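HTH-type transcriptional regulator PrpR (Mycobacterium tuberculosis, PDB 6D2S) regulates transcription of the genes for short-chain fatty acid catabolism, through the glyoxylate and methylcitrate cycles, and is needed for growth inside macrophages. Local coordinates at residues Ala79-Ile91 and Ala248-Asn260. Residues are numbered along the deposited sequence; the frame is centred on the assembly and turned at random. Where two conformers were deposited one is given.
Sequences AHWLMPGQRAFQI and AADGLGYLGPHKN. With CA (calcium ion), chain C.
A calcium-binding loop of the C-terminal, GAF-related part, between strands 239-247 and 261-268, docks on the start of helix 84-99 in the IrrE-like part, where Gly251 meets the N-cap residue Met83. Met83 N donates to Gly251 O over 2.8 Å, nearly straight at 165° but from above the carbonyl plane. The same oxygen lies 3.3 Å from Gln86 CB, and Gly251 CA makes a CH...O contact with Trp81 O, so the glycine sits close against the backbone of 81-83. Gln86, bent at chi2 (-52°), lays CG 3.2 Å from Gly253 O; its OE1 accepts from Gln90 NE2 and, weakly, from Lys66 NZ. Leu252 CD1 touches Met83 CB at 3.6 Å. Trp81 CH2 meets Pro257 CG at 3.5 Å, the two side chains crossing at about a right angle, while Asp250 O lies at the indole edge. Further along the helix, Tyr254 CB rests over one face of the Phe89 ring, which also packs on helix 116-135. Asp250 OD2 binds calcium at 2.4 Å and accepts from Leu252 N in an Asx turn; Ala248 O, Leu252 O and three waters complete the six ligands. The ion, held by residues on both sides of Gly251, is consistent with a loop kept in the shape that offers Gly251 O to Met83 N.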
# COMPACT_ATOMS: atom_id res chain seq x y z
N ALA A 79 1.92 -16.70 7.62
CA ALA A 79 3.16 -16.81 8.38
C ALA A 79 3.01 -16.27 9.80
O ALA A 79 2.53 -15.15 10.00
CB ALA A 79 4.29 -16.05 7.67
N HIS A 80 3.47 -17.06 10.77
CA HIS A 80 3.34 -16.70 12.18
C HIS A 80 4.19 -15.49 12.56
O HIS A 80 3.87 -14.80 13.53
CB HIS A 80 3.73 -17.90 13.05
CG HIS A 80 5.21 -18.10 13.15
ND1 HIS A 80 6.00 -18.42 12.06
CD2 HIS A 80 6.06 -17.98 14.20
CE1 HIS A 80 7.26 -18.50 12.44
NE2 HIS A 80 7.32 -18.25 13.74
N TRP A 81 5.28 -15.24 11.84
CA TRP A 81 6.13 -14.11 12.21
C TRP A 81 5.56 -12.76 11.77
O TRP A 81 6.17 -11.73 12.06
CB TRP A 81 7.54 -14.29 11.65
CG TRP A 81 7.62 -14.58 10.18
CD1 TRP A 81 7.61 -15.81 9.59
CD2 TRP A 81 7.73 -13.62 9.12
NE1 TRP A 81 7.71 -15.67 8.22
CE2 TRP A 81 7.78 -14.34 7.91
CE3 TRP A 81 7.80 -12.22 9.08
CZ2 TRP A 81 7.89 -13.71 6.67
CZ3 TRP A 81 7.91 -11.60 7.85
CH2 TRP A 81 7.96 -12.34 6.66
N LEU A 82 4.41 -12.75 11.10
CA LEU A 82 3.77 -11.49 10.73
C LEU A 82 2.98 -10.90 11.89
O LEU A 82 2.37 -11.64 12.68
CB LEU A 82 2.83 -11.70 9.55
CG LEU A 82 3.44 -12.22 8.25
CD1 LEU A 82 2.34 -12.53 7.25
CD2 LEU A 82 4.45 -11.21 7.66
N MET A 83 3.00 -9.57 12.01
CA MET A 83 2.14 -8.88 12.96
C MET A 83 0.70 -8.91 12.47
O MET A 83 0.43 -9.20 11.30
CB MET A 83 2.60 -7.44 13.15
CG MET A 83 3.95 -7.30 13.83
SD MET A 83 3.92 -7.97 15.50
CE MET A 83 2.69 -6.94 16.27
N PRO A 84 -0.26 -8.63 13.36
CA PRO A 84 -1.68 -8.70 12.96
C PRO A 84 -2.01 -7.94 11.69
O PRO A 84 -2.81 -8.43 10.87
CB PRO A 84 -2.41 -8.12 14.18
CG PRO A 84 -1.51 -8.49 15.33
CD PRO A 84 -0.11 -8.32 14.80
N GLY A 85 -1.41 -6.77 11.49
CA GLY A 85 -1.72 -6.01 10.28
C GLY A 85 -1.30 -6.74 9.02
O GLY A 85 -2.02 -6.74 8.02
N GLN A 86 -0.11 -7.35 9.04
CA GLN A 86 0.34 -8.10 7.87
C GLN A 86 -0.39 -9.42 7.72
O GLN A 86 -0.62 -9.87 6.59
CB GLN A 86 1.85 -8.34 7.91
CG GLN A 86 2.63 -7.39 7.00
CD GLN A 86 2.10 -7.39 5.55
OE1 GLN A 86 2.30 -8.36 4.80
NE2 GLN A 86 1.43 -6.31 5.18
N ARG A 87 -0.74 -10.08 8.83
CA ARG A 87 -1.64 -11.23 8.72
C ARG A 87 -2.92 -10.85 7.99
O ARG A 87 -3.35 -11.53 7.06
CB ARG A 87 -1.96 -11.79 10.11
CG ARG A 87 -0.74 -12.38 10.82
CD ARG A 87 -1.09 -12.91 12.21
NE ARG A 87 0.10 -13.41 12.89
CZ ARG A 87 0.08 -14.15 14.00
NH1 ARG A 87 -1.08 -14.48 14.55
NH2 ARG A 87 1.21 -14.57 14.55
N ALA A 88 -3.55 -9.75 8.42
CA ALA A 88 -4.75 -9.28 7.74
C ALA A 88 -4.48 -9.01 6.27
O ALA A 88 -5.28 -9.37 5.39
CB ALA A 88 -5.28 -8.02 8.42
N PHE A 89 -3.35 -8.36 5.97
CA PHE A 89 -3.02 -8.04 4.58
C PHE A 89 -2.94 -9.29 3.72
O PHE A 89 -3.46 -9.33 2.60
CB PHE A 89 -1.70 -7.26 4.54
CG PHE A 89 -1.39 -6.67 3.19
CD1 PHE A 89 -1.79 -5.37 2.88
CD2 PHE A 89 -0.69 -7.40 2.26
CE1 PHE A 89 -1.49 -4.82 1.65
CE2 PHE A 89 -0.39 -6.86 1.01
CZ PHE A 89 -0.79 -5.58 0.71
N GLN A 90 -2.31 -10.35 4.24
CA GLN A 90 -2.22 -11.60 3.50
C GLN A 90 -3.59 -12.21 3.27
O GLN A 90 -3.87 -12.72 2.18
CB GLN A 90 -1.33 -12.59 4.24
CG GLN A 90 0.11 -12.16 4.32
CD GLN A 90 0.70 -11.89 2.94
OE1 GLN A 90 0.61 -12.73 2.05
NE2 GLN A 90 1.31 -10.72 2.77
N ILE A 91 -4.44 -12.22 4.30
CA ILE A 91 -5.76 -12.83 4.17
C ILE A 91 -6.60 -12.06 3.17
O ILE A 91 -7.31 -12.65 2.34
CB ILE A 91 -6.45 -12.91 5.55
CG1 ILE A 91 -5.60 -13.73 6.52
CG2 ILE A 91 -7.85 -13.52 5.40
CD1 ILE A 91 -5.95 -13.48 8.02
N ALA A 248 11.47 -1.00 8.92
CA ALA A 248 12.09 -2.05 9.72
C ALA A 248 11.82 -3.40 9.07
O ALA A 248 10.70 -3.69 8.63
CB ALA A 248 11.55 -2.02 11.15
N ALA A 249 12.87 -4.23 8.99
CA ALA A 249 12.76 -5.59 8.46
C ALA A 249 12.20 -6.47 9.56
O ALA A 249 12.93 -7.01 10.40
CB ALA A 249 14.11 -6.09 7.97
N ASP A 250 10.88 -6.63 9.57
CA ASP A 250 10.19 -7.30 10.66
C ASP A 250 8.87 -7.88 10.17
O ASP A 250 8.75 -8.25 8.99
CB ASP A 250 9.97 -6.33 11.82
CG ASP A 250 9.09 -5.16 11.44
OD1 ASP A 250 8.75 -4.35 12.34
OD2 ASP A 250 8.71 -5.06 10.25
N GLY A 251 7.86 -7.95 11.04
CA GLY A 251 6.58 -8.54 10.71
C GLY A 251 5.50 -7.58 10.26
O GLY A 251 4.34 -8.00 10.11
N LEU A 252 5.81 -6.31 10.04
CA LEU A 252 4.81 -5.33 9.64
C LEU A 252 5.21 -4.67 8.33
O LEU A 252 6.40 -4.60 8.00
CB LEU A 252 4.62 -4.27 10.74
CG LEU A 252 3.26 -3.59 10.86
CD1 LEU A 252 2.13 -4.61 10.98
CD2 LEU A 252 3.27 -2.67 12.08
N GLY A 253 4.22 -4.18 7.59
CA GLY A 253 4.46 -3.61 6.28
C GLY A 253 4.54 -4.67 5.20
O GLY A 253 4.96 -5.80 5.46
N TYR A 254 4.16 -4.31 3.97
CA TYR A 254 4.12 -5.31 2.90
C TYR A 254 5.49 -5.59 2.30
O TYR A 254 5.63 -6.59 1.59
CB TYR A 254 3.14 -4.89 1.79
CG TYR A 254 3.51 -3.61 1.07
CD1 TYR A 254 4.45 -3.61 0.04
CD2 TYR A 254 2.91 -2.40 1.40
CE1 TYR A 254 4.79 -2.44 -0.63
CE2 TYR A 254 3.24 -1.22 0.74
CZ TYR A 254 4.18 -1.25 -0.27
OH TYR A 254 4.50 -0.08 -0.93
N LEU A 255 6.49 -4.75 2.54
CA LEU A 255 7.80 -4.99 1.95
C LEU A 255 8.50 -6.15 2.66
O LEU A 255 8.51 -6.22 3.90
CB LEU A 255 8.66 -3.72 2.00
CG LEU A 255 8.20 -2.64 1.02
CD1 LEU A 255 8.87 -1.29 1.28
CD2 LEU A 255 8.43 -3.08 -0.43
N GLY A 256 9.06 -7.06 1.88
CA GLY A 256 9.69 -8.24 2.42
C GLY A 256 10.79 -7.90 3.41
O GLY A 256 11.51 -6.91 3.25
N PRO A 257 10.93 -8.71 4.46
CA PRO A 257 12.01 -8.50 5.43
C PRO A 257 13.38 -8.96 4.94
O PRO A 257 14.33 -8.94 5.73
CB PRO A 257 11.55 -9.36 6.62
CG PRO A 257 10.82 -10.48 5.98
CD PRO A 257 10.10 -9.88 4.79
N HIS A 258 13.50 -9.35 3.67
CA HIS A 258 14.77 -9.86 3.16
C HIS A 258 15.83 -8.77 3.03
O HIS A 258 17.02 -9.09 2.97
CB HIS A 258 14.55 -10.54 1.81
CG HIS A 258 13.98 -9.64 0.75
ND1 HIS A 258 12.72 -9.09 0.85
CD2 HIS A 258 14.50 -9.20 -0.42
CE1 HIS A 258 12.49 -8.35 -0.22
NE2 HIS A 258 13.55 -8.40 -1.00
N LYS A 259 15.43 -7.50 2.97
CA LYS A 259 16.41 -6.42 2.91
C LYS A 259 15.74 -5.13 3.36
O LYS A 259 14.53 -5.08 3.59
CB LYS A 259 17.02 -6.29 1.51
CG LYS A 259 16.03 -6.16 0.38
CD LYS A 259 16.76 -6.21 -0.96
CE LYS A 259 15.85 -5.86 -2.12
NZ LYS A 259 16.57 -5.95 -3.42
N ASN A 260 16.56 -4.08 3.49
CA ASN A 260 16.09 -2.81 4.03
C ASN A 260 15.69 -1.86 2.92
O ASN A 260 16.39 -1.72 1.91
CB ASN A 260 17.16 -2.18 4.91
CG ASN A 260 17.28 -2.85 6.27
OD1 ASN A 260 18.27 -3.52 6.56
ND2 ASN A 260 16.27 -2.67 7.11
CA CA C . 8.42 -3.62 8.30
O HOH W 1 7.18 -1.56 7.91
O HOH W 2 8.74 -3.26 6.03
O HOH W 3 8.88 -6.16 7.96